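Local coordinates for protein ancestral D-type dye decolorizing peroxidase (PDB 7ANV) that is a haem peroxidase that probably uses hydrogen peroxide to oxidise dyes and related substrates, as dye-decolorizing peroxidases do, at residues S202-K207 and S362-R367; F321-P326 and N347-L352; A340-K345 and D431-Q436. All coordinates share one frame; numbering follows the deposited sequence.

Contact 1: residues S202-K207 and S362-R367; sequences SQPAVK and SRRIIR. With HEM (protoporphyrin IX containing Fe), chain B; OXY (oxygen molecule), chain K.
Gln-203 and Arg-367 meet through a pair of hydrogen bonds in which a side-chain amide plays the part of a neighbouring strand. OE1 of Gln-203 accepts from N of Arg-367 at 3.0 Å, and NE2 of Gln-203 donates to O of Arg-367 at 2.9 Å. Both are nearly straight and both acceptors are met on a lone pair. Glutamine suits the place because its one amide offers acceptor and donor together, and a bend at chi2 (-85°) steers CD toward the strand.

A second group of bonds centres on the Arg-367 guanidinium. NH2 is shared between O of Ser-202, 2.9 Å away and close to the guanidinium plane, and haem O2A at 2.8 Å. NH1 makes a weak bond to O1 of the iron-bound oxygen molecule and a salt bridge to Asp-199. Ser-202, small enough to sit against the propionates, binds haem O2D through OG at 2.6 Å and O2A through its backbone N.

Packing and water complete the contact. CB of Pro-204 covers a face of the Arg-364 guanidinium, whose NH2 donates to two waters, one of them bonded also to OG of Ser-202; CG of Pro-204 meets CG1 of Ile-366.

Segment 202-207 runs into strand 205-206, which pairs with 219-220, while 362-367 enters strand 366-372 at the border of the antiparallel sheet, beside 391-398; Ile-365 packs on helix 405-413.

Contact 2: residues F321-P326 and N347-L352; sequences FRFDHP and NPRADL. With HEM (protoporphyrin IX containing Fe), chain B.
Arg-349 lies flat on the ring of Phe-321, the two planes 10° apart and their centres separated by 3.8 Å, a stacked cation-pi contact. An extended chain from CG to NE carries the guanidinium out to this ring, and NH1 and NH2 both find acceptors there. NH1 donates to O of Phe-321 at 2.9 Å, while NH2 donates to haem O1D, also at 2.9 Å, and to OD1 of Asn-319. Arginine suits the place because one flat cation can cover an aromatic face and still donate in its own plane. An alanine here would probably leave the propionate oxygen O1D and the carbonyl of Phe-321 without these donors and open a gap over the ring face.

The backbone closes the contact beside this, N of Ala-350 donating to O of Arg-322 at 3.0 Å. In the conformer described, CB of Ala-350 lies over the centre of the Arg-322 guanidinium. O of Phe-323 receives a hydrogen from a water that also donates to OD1 of Asp-351; OD2 of Asp-351 pairs with Arg-344.

Asn-347 uses both ends of its amide: OD1 accepts from N of Arg-349 in an Asx turn, and ND2 donates to haem O2D at 3.0 Å. The edge of the Phe-323 ring faces the carbonyls of Asn-347 and Pro-348.

Together, Asn-347 and Arg-349 form an anchoring site for one haem propionate, set in the loop that follows helix 342-346.

Contact 3: residues A340-K345 and D431-Q436; sequences AAHIRK and DPIIGQ. With HEM (protoporphyrin IX containing Fe), chain B.
His-342 and Asp-431 both hold CG anti to the backbone N (chi1 178° and -177°), which brings the two CG atoms toward each other; chi2 then turns the ring and the carboxylate. ND1 of His-342 donates to OD2 of Asp-431 at 2.8 Å; OD2 lies close to the ring plane and is met on its syn lone pair. The carboxylate plane is turned 72° from the ring. Across the ring, NE2 binds the haem iron at 2.0 Å, and histidine suits the place because it can ligate a metal with one nitrogen while donating a hydrogen with the other.

OD1 of Asp-431 accepts from N of Ile-433 at 2.8 Å and N of Ile-434 at 3.0 Å, giving an Asx turn and an Asx motif, so two backbone bonds limit the rotation of the group that positions the ligand.

Branched apolar side chains fit around the ring. CG1 of Ile-433 meets CB of His-342, and CD1 of Ile-434 lies at the ring edge 3.7 Å from CE1, while CG2 of Ile-434 approaches haem CHC at 3.3 Å. Lys-345 runs its chain past Asp-431, and its NZ goes to the carbonyls of Gly-429 and Trp-412.

This His-carboxylate hydrogen bond is the proximal-site pattern of haem peroxidases, where it would be expected to give the imidazole more imidazolate character and so favour higher oxidation states of the iron.

In the fold
From the N terminus, the chain passes the first antiparallel sheet before residues 202-207 open contact 1, which closes 155 residues later at 362-367. Contact 2 falls entirely within that loop, joining 321-326 to 347-352 over a short excursion that includes helix 342-346. Contact 3 begins on this helix at 340-345, inside contact 2's loop, and ends at 431-436, so it crosses both others. Phe-321 packs against Ile-343 between contacts 2 and 3, and Ser-202 against Arg-349 between contacts 1 and 2. All three meet at the haem, linking the edge of the second sheet, the propionate loops and the proximal helix.

Contact 1: residues S202-K207 and S362-R367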
loop_
_atom_site.group_PDB
_atom_site.type_symbol
_atom_site.label_atom_id
_atom_site.label_comp_id
_atom_site.label_asym_id
_atom_site.label_seq_id
_atom_site.Cartn_x
_atom_site.Cartn_y
_atom_site.Cartn_z
ATOM N N SER A 202 -10.265 4.448 1.558
ATOM C CA SER A 202 -10.088 5.480 0.515
ATOM C C SER A 202 -9.257 4.915 -0.629
ATOM O O SER A 202 -8.035 4.726 -0.457
ATOM C CB SER A 202 -9.476 6.735 1.068
ATOM O OG SER A 202 -9.434 7.737 0.047
ATOM N N GLN A 203 -9.878 4.804 -1.795
ATOM C CA GLN A 203 -9.183 4.387 -3.034
ATOM C C GLN A 203 -9.650 5.357 -4.097
ATOM O O GLN A 203 -10.776 5.836 -4.026
ATOM C CB GLN A 203 -9.605 3.001 -3.480
ATOM C CG GLN A 203 -9.367 1.909 -2.435
ATOM C CD GLN A 203 -7.993 1.297 -2.407
ATOM O OE1 GLN A 203 -7.022 1.871 -2.886
ATOM N NE2 GLN A 203 -7.975 0.045 -1.953
ATOM N N PRO A 204 -8.845 5.588 -5.139
ATOM C CA PRO A 204 -9.292 6.435 -6.245
ATOM C C PRO A 204 -10.406 5.693 -6.982
ATOM O O PRO A 204 -10.398 4.453 -7.129
ATOM C CB PRO A 204 -8.000 6.617 -7.052
ATOM C CG PRO A 204 -7.231 5.335 -6.779
ATOM C CD PRO A 204 -7.491 5.056 -5.314
ATOM N N ALA A 205 -11.379 6.449 -7.473
ATOM C CA ALA A 205 -12.436 5.883 -8.329
ATOM C C ALA A 205 -11.911 5.881 -9.756
ATOM O O ALA A 205 -11.774 6.942 -10.361
ATOM C CB ALA A 205 -13.710 6.708 -8.195
ATOM N N VAL A 206 -11.710 4.727 -10.337
ATOM C CA VAL A 206 -11.213 4.629 -11.732
ATOM C C VAL A 206 -12.364 4.854 -12.719
ATOM O O VAL A 206 -13.320 4.046 -12.792
ATOM C CB VAL A 206 -10.506 3.273 -11.952
ATOM C CG1 VAL A 206 -10.002 3.125 -13.378
ATOM C CG2 VAL A 206 -9.362 3.096 -10.979
ATOM N N LYS A 207 -12.253 5.897 -13.526
ATOM C CA LYS A 207 -13.265 6.200 -14.544
ATOM C C LYS A 207 -13.425 5.003 -15.478
ATOM O O LYS A 207 -12.421 4.463 -15.961
ATOM C CB LYS A 207 -12.902 7.463 -15.327
ATOM C CG LYS A 207 -13.035 8.723 -14.512
ATOM C CD LYS A 207 -12.667 9.918 -15.316
ATOM C CE LYS A 207 -12.703 11.190 -14.523
ATOM N NZ LYS A 207 -12.297 12.311 -15.403
ATOM N N SER A 362 -2.667 12.287 -10.865
ATOM C CA SER A 362 -1.502 11.453 -11.303
ATOM C C SER A 362 -0.815 10.789 -10.107
ATOM O O SER A 362 0.032 9.897 -10.332
ATOM C CB SER A 362 -0.506 12.239 -12.114
ATOM O OG SER A 362 0.009 13.300 -11.338
ATOM N N ARG A 363 -1.078 11.272 -8.881
ATOM C CA ARG A 363 -0.401 10.821 -7.659
ATOM C C ARG A 363 -1.201 9.704 -6.990
ATOM O O ARG A 363 -0.782 9.260 -5.894
ATOM C CB ARG A 363 -0.225 11.956 -6.646
ATOM C CG ARG A 363 0.381 13.221 -7.215
ATOM C CD ARG A 363 1.665 12.901 -7.886
ATOM N NE ARG A 363 2.347 14.135 -8.255
ATOM C CZ ARG A 363 3.423 14.146 -9.024
ATOM N NH1 ARG A 363 3.915 13.000 -9.456
ATOM N NH2 ARG A 363 3.997 15.289 -9.369
ATOM N N ARG A 364 -2.324 9.273 -7.556
ATOM C CA ARG A 364 -3.203 8.316 -6.857
ATOM C C ARG A 364 -2.699 6.886 -7.069
ATOM O O ARG A 364 -2.180 6.584 -8.156
ATOM C CB ARG A 364 -4.651 8.472 -7.321
ATOM C CG ARG A 364 -5.226 9.865 -7.071
ATOM C CD ARG A 364 -5.182 10.255 -5.614
ATOM N NE ARG A 364 -5.905 9.357 -4.738
ATOM C CZ ARG A 364 -7.225 9.388 -4.531
ATOM N NH1 ARG A 364 -7.987 10.278 -5.159
ATOM N NH2 ARG A 364 -7.797 8.494 -3.749
ATOM N N ILE A 365 -2.859 6.074 -6.038
ATOM C CA ILE A 365 -2.515 4.622 -6.068
ATOM C C ILE A 365 -3.716 3.806 -5.608
ATOM O O ILE A 365 -4.576 4.313 -4.847
ATOM C CB ILE A 365 -1.266 4.342 -5.222
ATOM C CG1 ILE A 365 -1.474 4.671 -3.751
ATOM C CG2 ILE A 365 -0.074 5.073 -5.838
ATOM C CD1 ILE A 365 -0.347 4.236 -2.852
ATOM N N ILE A 366 -3.768 2.568 -6.075
ATOM C CA ILE A 366 -4.694 1.538 -5.549
ATOM C C ILE A 366 -3.922 0.637 -4.591
ATOM O O ILE A 366 -2.870 0.109 -4.993
ATOM C CB ILE A 366 -5.303 0.756 -6.722
ATOM C CG1 ILE A 366 -6.336 1.626 -7.417
ATOM C CG2 ILE A 366 -5.886 -0.563 -6.253
ATOM C CD1 ILE A 366 -6.968 0.954 -8.594
ATOM N N ARG A 367 -4.417 0.485 -3.384
ATOM C CA ARG A 367 -3.752 -0.290 -2.317
ATOM C C ARG A 367 -4.435 -1.652 -2.161
ATOM O O ARG A 367 -5.672 -1.704 -2.151
ATOM C CB ARG A 367 -3.760 0.453 -0.981
ATOM C CG ARG A 367 -2.933 1.737 -1.064
ATOM C CD ARG A 367 -3.037 2.635 0.143
ATOM N NE ARG A 367 -4.421 3.038 0.320
ATOM C CZ ARG A 367 -5.180 2.797 1.362
ATOM N NH1 ARG A 367 -4.725 2.161 2.431
ATOM N NH2 ARG A 367 -6.439 3.186 1.343
HETATM C CHA HEM B . -4.368 5.115 4.068
HETATM C CHB HEM B . -2.050 2.666 7.546
HETATM C CHC HEM B . 1.889 2.352 4.641
HETATM C CHD HEM B . -0.358 5.149 1.383
HETATM C C1A HEM B . -4.067 4.462 5.250
HETATM C C2A HEM B . -4.966 4.299 6.333
HETATM C C3A HEM B . -4.317 3.629 7.321
HETATM C C4A HEM B . -3.011 3.343 6.838
HETATM C CMA HEM B . -4.878 3.202 8.668
HETATM C CAA HEM B . -6.386 4.849 6.428
HETATM C CBA HEM B . -7.443 4.055 5.680
HETATM C CGA HEM B . -7.887 4.681 4.389
HETATM O O1A HEM B . -8.042 5.901 4.199
HETATM O O2A HEM B . -8.139 3.942 3.492
HETATM C C1B HEM B . -0.771 2.371 7.036
HETATM C C2B HEM B . 0.202 1.591 7.739
HETATM C C3B HEM B . 1.300 1.473 6.938
HETATM C C4B HEM B . 0.978 2.218 5.689
HETATM C CMB HEM B . 0.056 1.006 9.116
HETATM C CAB HEM B . 2.573 0.742 7.138
HETATM C CBB HEM B . 2.747 -0.303 7.985
HETATM C C1C HEM B . 1.637 3.118 3.492
HETATM C C2C HEM B . 2.545 3.380 2.454
HETATM C C3C HEM B . 1.896 4.206 1.553
HETATM C C4C HEM B . 0.584 4.425 2.051
HETATM C CMC HEM B . 3.966 2.842 2.371
HETATM C CAC HEM B . 2.360 4.813 0.304
HETATM C CBC HEM B . 3.642 5.024 0.041
HETATM C C1D HEM B . -1.661 5.297 1.858
HETATM C C2D HEM B . -2.664 6.004 1.044
HETATM C C3D HEM B . -3.775 6.004 1.812
HETATM C C4D HEM B . -3.436 5.301 3.070
HETATM C CMD HEM B . -2.553 6.619 -0.348
HETATM C CAD HEM B . -5.116 6.603 1.446
HETATM C CBD HEM B . -5.196 8.114 1.725
HETATM C CGD HEM B . -6.482 8.700 1.225
HETATM O O1D HEM B . -7.091 9.458 2.022
HETATM O O2D HEM B . -6.900 8.485 0.058
HETATM N NA HEM B . -2.857 3.859 5.565
HETATM N NB HEM B . -0.275 2.698 5.833
HETATM N NC HEM B . 0.459 3.796 3.266
HETATM N ND HEM B . -2.130 4.923 3.073
HETATM FE FE HEM B . -1.237 3.897 4.439
HETATM O O1 OXY K . -1.805 1.972 3.455
HETATM O O2 OXY K . -1.708 0.803 2.955
HETATM O O HOH W 1 -6.173 6.840 -1.974
HETATM O O HOH W 2 -10.571 8.110 -2.405
HETATM O O HOH W 3 -5.555 4.113 -2.229
#

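Contact 2: residues F321-P326 and N347-L352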
loop_
_atom_site.group_PDB
_atom_site.type_symbol
_atom_site.label_atom_id
_atom_site.label_comp_id
_atom_site.label_asym_id
_atom_site.label_seq_id
_atom_site.Cartn_x
_atom_site.Cartn_y
_atom_site.Cartn_z
ATOM N N PHE A 321 -14.612 14.455 2.789
ATOM C CA PHE A 321 -13.839 15.593 3.363
ATOM C C PHE A 321 -12.709 15.910 2.395
ATOM O O PHE A 321 -12.334 15.021 1.570
ATOM C CB PHE A 321 -13.281 15.279 4.754
ATOM C CG PHE A 321 -12.360 14.094 4.789
ATOM C CD1 PHE A 321 -12.866 12.803 4.846
ATOM C CD2 PHE A 321 -10.973 14.249 4.718
ATOM C CE1 PHE A 321 -12.031 11.702 4.835
ATOM C CE2 PHE A 321 -10.144 13.136 4.663
ATOM C CZ PHE A 321 -10.662 11.859 4.754
ATOM N N ARG A 322 -12.163 17.126 2.481
ATOM C CA ARG A 322 -11.029 17.501 1.610
ATOM C C ARG A 322 -10.026 18.425 2.318
ATOM O O ARG A 322 -9.172 18.944 1.611
ATOM C CB ARG A 322 -11.601 18.129 0.338
ATOM C CG ARG A 322 -12.261 19.471 0.548
ATOM C CD ARG A 322 -12.958 19.884 -0.745
ATOM N NE ARG A 322 -11.976 19.952 -1.810
ATOM C CZ ARG A 322 -11.532 21.078 -2.361
ATOM N NH1 ARG A 322 -11.993 22.237 -1.937
ATOM N NH2 ARG A 322 -10.615 21.029 -3.327
ATOM N N PHE A 323 -10.111 18.599 3.640
ATOM C CA PHE A 323 -9.247 19.542 4.398
ATOM C C PHE A 323 -9.537 20.970 3.897
ATOM O O PHE A 323 -8.602 21.717 3.591
ATOM C CB PHE A 323 -7.759 19.157 4.244
ATOM C CG PHE A 323 -7.440 17.700 4.462
ATOM C CD1 PHE A 323 -7.811 17.063 5.639
ATOM C CD2 PHE A 323 -6.781 16.952 3.488
ATOM C CE1 PHE A 323 -7.568 15.715 5.838
ATOM C CE2 PHE A 323 -6.508 15.610 3.699
ATOM C CZ PHE A 323 -6.871 14.997 4.894
ATOM N N ASP A 324 -10.805 21.335 3.739
ATOM C CA ASP A 324 -11.145 22.683 3.177
ATOM C C ASP A 324 -11.828 23.586 4.195
ATOM O O ASP A 324 -12.245 24.719 3.757
ATOM C CB ASP A 324 -12.004 22.596 1.908
ATOM C CG ASP A 324 -13.355 21.937 2.114
ATOM O OD1 ASP A 324 -13.663 21.573 3.286
ATOM O OD2 ASP A 324 -14.097 21.793 1.089
ATOM N N HIS A 325 -12.001 23.196 5.460
ATOM C CA HIS A 325 -12.693 24.102 6.434
ATOM C C HIS A 325 -12.195 23.805 7.843
ATOM O O HIS A 325 -12.882 23.094 8.582
ATOM C CB HIS A 325 -14.235 23.936 6.377
ATOM C CG HIS A 325 -14.933 24.787 5.366
ATOM N ND1 HIS A 325 -15.170 24.360 4.053
ATOM C CD2 HIS A 325 -15.479 26.022 5.454
ATOM C CE1 HIS A 325 -15.811 25.305 3.384
ATOM N NE2 HIS A 325 -16.018 26.327 4.222
ATOM N N PRO A 326 -10.994 24.277 8.260
ATOM C CA PRO A 326 -10.184 25.249 7.513
ATOM C C PRO A 326 -9.356 24.635 6.370
ATOM O O PRO A 326 -9.056 23.427 6.419
ATOM C CB PRO A 326 -9.227 25.790 8.592
ATOM C CG PRO A 326 -9.045 24.642 9.591
ATOM C CD PRO A 326 -10.329 23.841 9.507
ATOM N N ASN A 347 -2.630 11.436 0.551
ATOM C CA ASN A 347 -3.672 12.023 -0.329
ATOM C C ASN A 347 -3.970 13.435 0.166
ATOM O O ASN A 347 -4.811 13.613 1.053
ATOM C CB ASN A 347 -4.938 11.163 -0.353
ATOM C CG ASN A 347 -5.974 11.787 -1.248
ATOM O OD1 ASN A 347 -5.753 12.851 -1.868
ATOM N ND2 ASN A 347 -7.138 11.209 -1.235
ATOM N N PRO A 348 -3.218 14.444 -0.317
ATOM C CA PRO A 348 -3.314 15.828 0.187
ATOM C C PRO A 348 -4.656 16.533 -0.061
ATOM O O PRO A 348 -4.898 17.573 0.587
ATOM C CB PRO A 348 -2.187 16.561 -0.536
ATOM C CG PRO A 348 -1.195 15.448 -0.824
ATOM C CD PRO A 348 -2.058 14.270 -1.214
ATOM N N ARG A 349 -5.528 15.956 -0.900
ATOM C CA ARG A 349 -6.879 16.534 -1.175
ATOM C C ARG A 349 -6.709 18.024 -1.475
ATOM O O ARG A 349 -5.881 18.370 -2.365
ATOM C CB ARG A 349 -7.834 16.163 -0.034
ATOM C CG ARG A 349 -7.986 14.664 0.182
ATOM C CD ARG A 349 -9.089 14.267 1.185
ATOM N NE ARG A 349 -8.977 12.841 1.417
ATOM C CZ ARG A 349 -9.952 11.957 1.379
ATOM N NH1 ARG A 349 -11.211 12.351 1.267
ATOM N NH2 ARG A 349 -9.661 10.674 1.572
ATOM N N ALA A 350 -7.422 18.923 -0.780
ATOM C CA ALA A 350 -7.439 20.354 -1.144
ATOM C C ALA A 350 -6.074 21.007 -0.886
ATOM O O ALA A 350 -5.868 22.101 -1.356
ATOM C CB ALA A 350 -8.538 21.094 -0.425
ATOM N N ASP A 351 -5.163 20.395 -0.128
ATOM C CA ASP A 351 -3.804 20.961 0.056
ATOM C C ASP A 351 -3.107 21.163 -1.294
ATOM O O ASP A 351 -2.173 22.021 -1.363
ATOM C CB ASP A 351 -2.938 20.099 0.968
ATOM C CG ASP A 351 -3.385 20.069 2.412
ATOM O OD1 ASP A 351 -4.335 20.791 2.740
ATOM O OD2 ASP A 351 -2.800 19.254 3.197
ATOM N N LEU A 352 -3.527 20.430 -2.314
ATOM C CA LEU A 352 -2.963 20.614 -3.664
ATOM C C LEU A 352 -4.075 20.908 -4.657
ATOM O O LEU A 352 -3.782 21.619 -5.586
ATOM C CB LEU A 352 -2.240 19.354 -4.124
ATOM C CG LEU A 352 -0.972 19.034 -3.352
ATOM C CD1 LEU A 352 -0.279 17.859 -3.968
ATOM C CD2 LEU A 352 -0.032 20.220 -3.277
HETATM C CHA HEM B . -4.368 5.115 4.068
HETATM C CHB HEM B . -2.050 2.666 7.546
HETATM C CHC HEM B . 1.889 2.352 4.641
HETATM C CHD HEM B . -0.358 5.149 1.383
HETATM C C1A HEM B . -4.067 4.462 5.250
HETATM C C2A HEM B . -4.966 4.299 6.333
HETATM C C3A HEM B . -4.317 3.629 7.321
HETATM C C4A HEM B . -3.011 3.343 6.838
HETATM C CMA HEM B . -4.878 3.202 8.668
HETATM C CAA HEM B . -6.386 4.849 6.428
HETATM C CBA HEM B . -7.443 4.055 5.680
HETATM C CGA HEM B . -7.887 4.681 4.389
HETATM O O1A HEM B . -8.042 5.901 4.199
HETATM O O2A HEM B . -8.139 3.942 3.492
HETATM C C1B HEM B . -0.771 2.371 7.036
HETATM C C2B HEM B . 0.202 1.591 7.739
HETATM C C3B HEM B . 1.300 1.473 6.938
HETATM C C4B HEM B . 0.978 2.218 5.689
HETATM C CMB HEM B . 0.056 1.006 9.116
HETATM C CAB HEM B . 2.573 0.742 7.138
HETATM C CBB HEM B . 2.747 -0.303 7.985
HETATM C C1C HEM B . 1.637 3.118 3.492
HETATM C C2C HEM B . 2.545 3.380 2.454
HETATM C C3C HEM B . 1.896 4.206 1.553
HETATM C C4C HEM B . 0.584 4.425 2.051
HETATM C CMC HEM B . 3.966 2.842 2.371
HETATM C CAC HEM B . 2.360 4.813 0.304
HETATM C CBC HEM B . 3.642 5.024 0.041
HETATM C C1D HEM B . -1.661 5.297 1.858
HETATM C C2D HEM B . -2.664 6.004 1.044
HETATM C C3D HEM B . -3.775 6.004 1.812
HETATM C C4D HEM B . -3.436 5.301 3.070
HETATM C CMD HEM B . -2.553 6.619 -0.348
HETATM C CAD HEM B . -5.116 6.603 1.446
HETATM C CBD HEM B . -5.196 8.114 1.725
HETATM C CGD HEM B . -6.482 8.700 1.225
HETATM O O1D HEM B . -7.091 9.458 2.022
HETATM O O2D HEM B . -6.900 8.485 0.058
HETATM N NA HEM B . -2.857 3.859 5.565
HETATM N NB HEM B . -0.275 2.698 5.833
HETATM N NC HEM B . 0.459 3.796 3.266
HETATM N ND HEM B . -2.130 4.923 3.073
HETATM FE FE HEM B . -1.237 3.897 4.439
HETATM O O HOH W 4 -6.402 22.472 2.289
#

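Contact 3: residues A340-K345 and D431-Q436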
loop_
_atom_site.group_PDB
_atom_site.type_symbol
_atom_site.label_atom_id
_atom_site.label_comp_id
_atom_site.label_asym_id
_atom_site.label_seq_id
_atom_site.Cartn_x
_atom_site.Cartn_y
_atom_site.Cartn_z
ATOM N N ALA A 340 0.774 16.514 8.748
ATOM C CA ALA A 340 1.640 15.333 8.644
ATOM C C ALA A 340 0.860 14.055 8.997
ATOM O O ALA A 340 1.500 12.988 9.014
ATOM C CB ALA A 340 2.884 15.526 9.480
ATOM N N ALA A 341 -0.442 14.130 9.310
ATOM C CA ALA A 341 -1.220 12.887 9.536
ATOM C C ALA A 341 -1.058 12.022 8.283
ATOM O O ALA A 341 -1.083 12.569 7.161
ATOM C CB ALA A 341 -2.681 13.189 9.845
ATOM N N HIS A 342 -0.936 10.702 8.455
ATOM C CA HIS A 342 -0.637 9.750 7.354
ATOM C C HIS A 342 -1.521 10.014 6.129
ATOM O O HIS A 342 -0.962 10.192 5.035
ATOM C CB HIS A 342 -0.719 8.309 7.836
ATOM C CG HIS A 342 -0.480 7.294 6.764
ATOM N ND1 HIS A 342 0.704 7.213 6.062
ATOM C CD2 HIS A 342 -1.251 6.258 6.346
ATOM C CE1 HIS A 342 0.624 6.181 5.234
ATOM N NE2 HIS A 342 -0.596 5.595 5.355
ATOM N N ILE A 343 -2.850 10.038 6.278
ATOM C CA ILE A 343 -3.725 10.177 5.075
ATOM C C ILE A 343 -3.574 11.536 4.429
ATOM O O ILE A 343 -3.754 11.600 3.193
ATOM C CB ILE A 343 -5.196 9.855 5.366
ATOM C CG1 ILE A 343 -5.887 10.907 6.230
ATOM C CG2 ILE A 343 -5.281 8.462 5.959
ATOM C CD1 ILE A 343 -7.369 10.698 6.282
ATOM N N ARG A 344 -3.212 12.572 5.193
ATOM C CA ARG A 344 -3.090 13.940 4.633
ATOM C C ARG A 344 -1.750 14.044 3.901
ATOM O O ARG A 344 -1.681 14.728 2.869
ATOM C CB ARG A 344 -3.307 14.978 5.750
ATOM C CG ARG A 344 -3.283 16.403 5.213
ATOM C CD ARG A 344 -3.931 17.344 6.193
ATOM N NE ARG A 344 -4.044 18.668 5.601
ATOM C CZ ARG A 344 -4.673 19.705 6.169
ATOM N NH1 ARG A 344 -5.171 19.623 7.391
ATOM N NH2 ARG A 344 -4.809 20.833 5.497
ATOM N N LYS A 345 -0.736 13.309 4.321
ATOM C CA LYS A 345 0.529 13.186 3.552
ATOM C C LYS A 345 0.287 12.406 2.251
ATOM O O LYS A 345 0.833 12.817 1.246
ATOM C CB LYS A 345 1.565 12.454 4.402
ATOM C CG LYS A 345 2.171 13.304 5.496
ATOM C CD LYS A 345 3.172 14.323 4.926
ATOM C CE LYS A 345 4.274 14.605 5.917
ATOM N NZ LYS A 345 5.115 15.738 5.474
ATOM N N ASP A 431 5.548 12.218 8.181
ATOM C CA ASP A 431 4.487 11.199 8.348
ATOM C C ASP A 431 4.932 10.309 9.507
ATOM O O ASP A 431 6.020 9.713 9.452
ATOM C CB ASP A 431 4.334 10.402 7.057
ATOM C CG ASP A 431 3.238 9.367 7.076
ATOM O OD1 ASP A 431 3.177 8.591 8.065
ATOM O OD2 ASP A 431 2.501 9.324 6.073
ATOM N N PRO A 432 4.178 10.277 10.622
ATOM C CA PRO A 432 4.636 9.530 11.791
ATOM C C PRO A 432 4.548 8.005 11.633
ATOM O O PRO A 432 5.215 7.265 12.401
ATOM C CB PRO A 432 3.656 9.990 12.872
ATOM C CG PRO A 432 2.411 10.291 12.129
ATOM C CD PRO A 432 2.857 10.908 10.815
ATOM N N ILE A 433 3.818 7.543 10.605
ATOM C CA ILE A 433 3.645 6.102 10.317
ATOM C C ILE A 433 4.773 5.610 9.410
ATOM O O ILE A 433 5.408 4.644 9.811
ATOM C CB ILE A 433 2.254 5.793 9.760
ATOM C CG1 ILE A 433 1.147 6.426 10.621
ATOM C CG2 ILE A 433 2.052 4.308 9.557
ATOM C CD1 ILE A 433 1.107 5.943 12.063
ATOM N N ILE A 434 5.006 6.250 8.257
ATOM C CA ILE A 434 5.920 5.757 7.200
ATOM C C ILE A 434 7.053 6.742 6.907
ATOM O O ILE A 434 7.928 6.370 6.120
ATOM C CB ILE A 434 5.138 5.421 5.924
ATOM C CG1 ILE A 434 4.453 6.637 5.328
ATOM C CG2 ILE A 434 4.177 4.248 6.177
ATOM C CD1 ILE A 434 4.083 6.472 3.856
ATOM N N GLY A 435 7.042 7.952 7.476
ATOM C CA GLY A 435 8.027 8.988 7.114
ATOM C C GLY A 435 9.419 8.574 7.529
ATOM O O GLY A 435 9.573 8.122 8.678
ATOM N N GLN A 436 10.396 8.751 6.642
ATOM C CA GLN A 436 11.818 8.377 6.910
ATOM C C GLN A 436 12.728 9.552 6.596
ATOM O O GLN A 436 12.544 10.152 5.498
ATOM C CB GLN A 436 12.186 7.148 6.081
ATOM C CG GLN A 436 11.343 5.956 6.449
ATOM C CD GLN A 436 11.819 4.651 5.871
ATOM O OE1 GLN A 436 12.061 3.706 6.623
ATOM N NE2 GLN A 436 11.998 4.597 4.555
HETATM C CHA HEM B . -4.368 5.115 4.068
HETATM C CHB HEM B . -2.050 2.666 7.546
HETATM C CHC HEM B . 1.889 2.352 4.641
HETATM C CHD HEM B . -0.358 5.149 1.383
HETATM C C1A HEM B . -4.067 4.462 5.250
HETATM C C2A HEM B . -4.966 4.299 6.333
HETATM C C3A HEM B . -4.317 3.629 7.321
HETATM C C4A HEM B . -3.011 3.343 6.838
HETATM C CMA HEM B . -4.878 3.202 8.668
HETATM C CAA HEM B . -6.386 4.849 6.428
HETATM C CBA HEM B . -7.443 4.055 5.680
HETATM C CGA HEM B . -7.887 4.681 4.389
HETATM O O1A HEM B . -8.042 5.901 4.199
HETATM O O2A HEM B . -8.139 3.942 3.492
HETATM C C1B HEM B . -0.771 2.371 7.036
HETATM C C2B HEM B . 0.202 1.591 7.739
HETATM C C3B HEM B . 1.300 1.473 6.938
HETATM C C4B HEM B . 0.978 2.218 5.689
HETATM C CMB HEM B . 0.056 1.006 9.116
HETATM C CAB HEM B . 2.573 0.742 7.138
HETATM C CBB HEM B . 2.747 -0.303 7.985
HETATM C C1C HEM B . 1.637 3.118 3.492
HETATM C C2C HEM B . 2.545 3.380 2.454
HETATM C C3C HEM B . 1.896 4.206 1.553
HETATM C C4C HEM B . 0.584 4.425 2.051
HETATM C CMC HEM B . 3.966 2.842 2.371
HETATM C CAC HEM B . 2.360 4.813 0.304
HETATM C CBC HEM B . 3.642 5.024 0.041
HETATM C C1D HEM B . -1.661 5.297 1.858
HETATM C C2D HEM B . -2.664 6.004 1.044
HETATM C C3D HEM B . -3.775 6.004 1.812
HETATM C C4D HEM B . -3.436 5.301 3.070
HETATM C CMD HEM B . -2.553 6.619 -0.348
HETATM C CAD HEM B . -5.116 6.603 1.446
HETATM C CBD HEM B . -5.196 8.114 1.725
HETATM C CGD HEM B . -6.482 8.700 1.225
HETATM O O1D HEM B . -7.091 9.458 2.022
HETATM O O2D HEM B . -6.900 8.485 0.058
HETATM N NA HEM B . -2.857 3.859 5.565
HETATM N NB HEM B . -0.275 2.698 5.833
HETATM N NC HEM B . 0.459 3.796 3.266
HETATM N ND HEM B . -2.130 4.923 3.073
HETATM FE FE HEM B . -1.237 3.897 4.439
#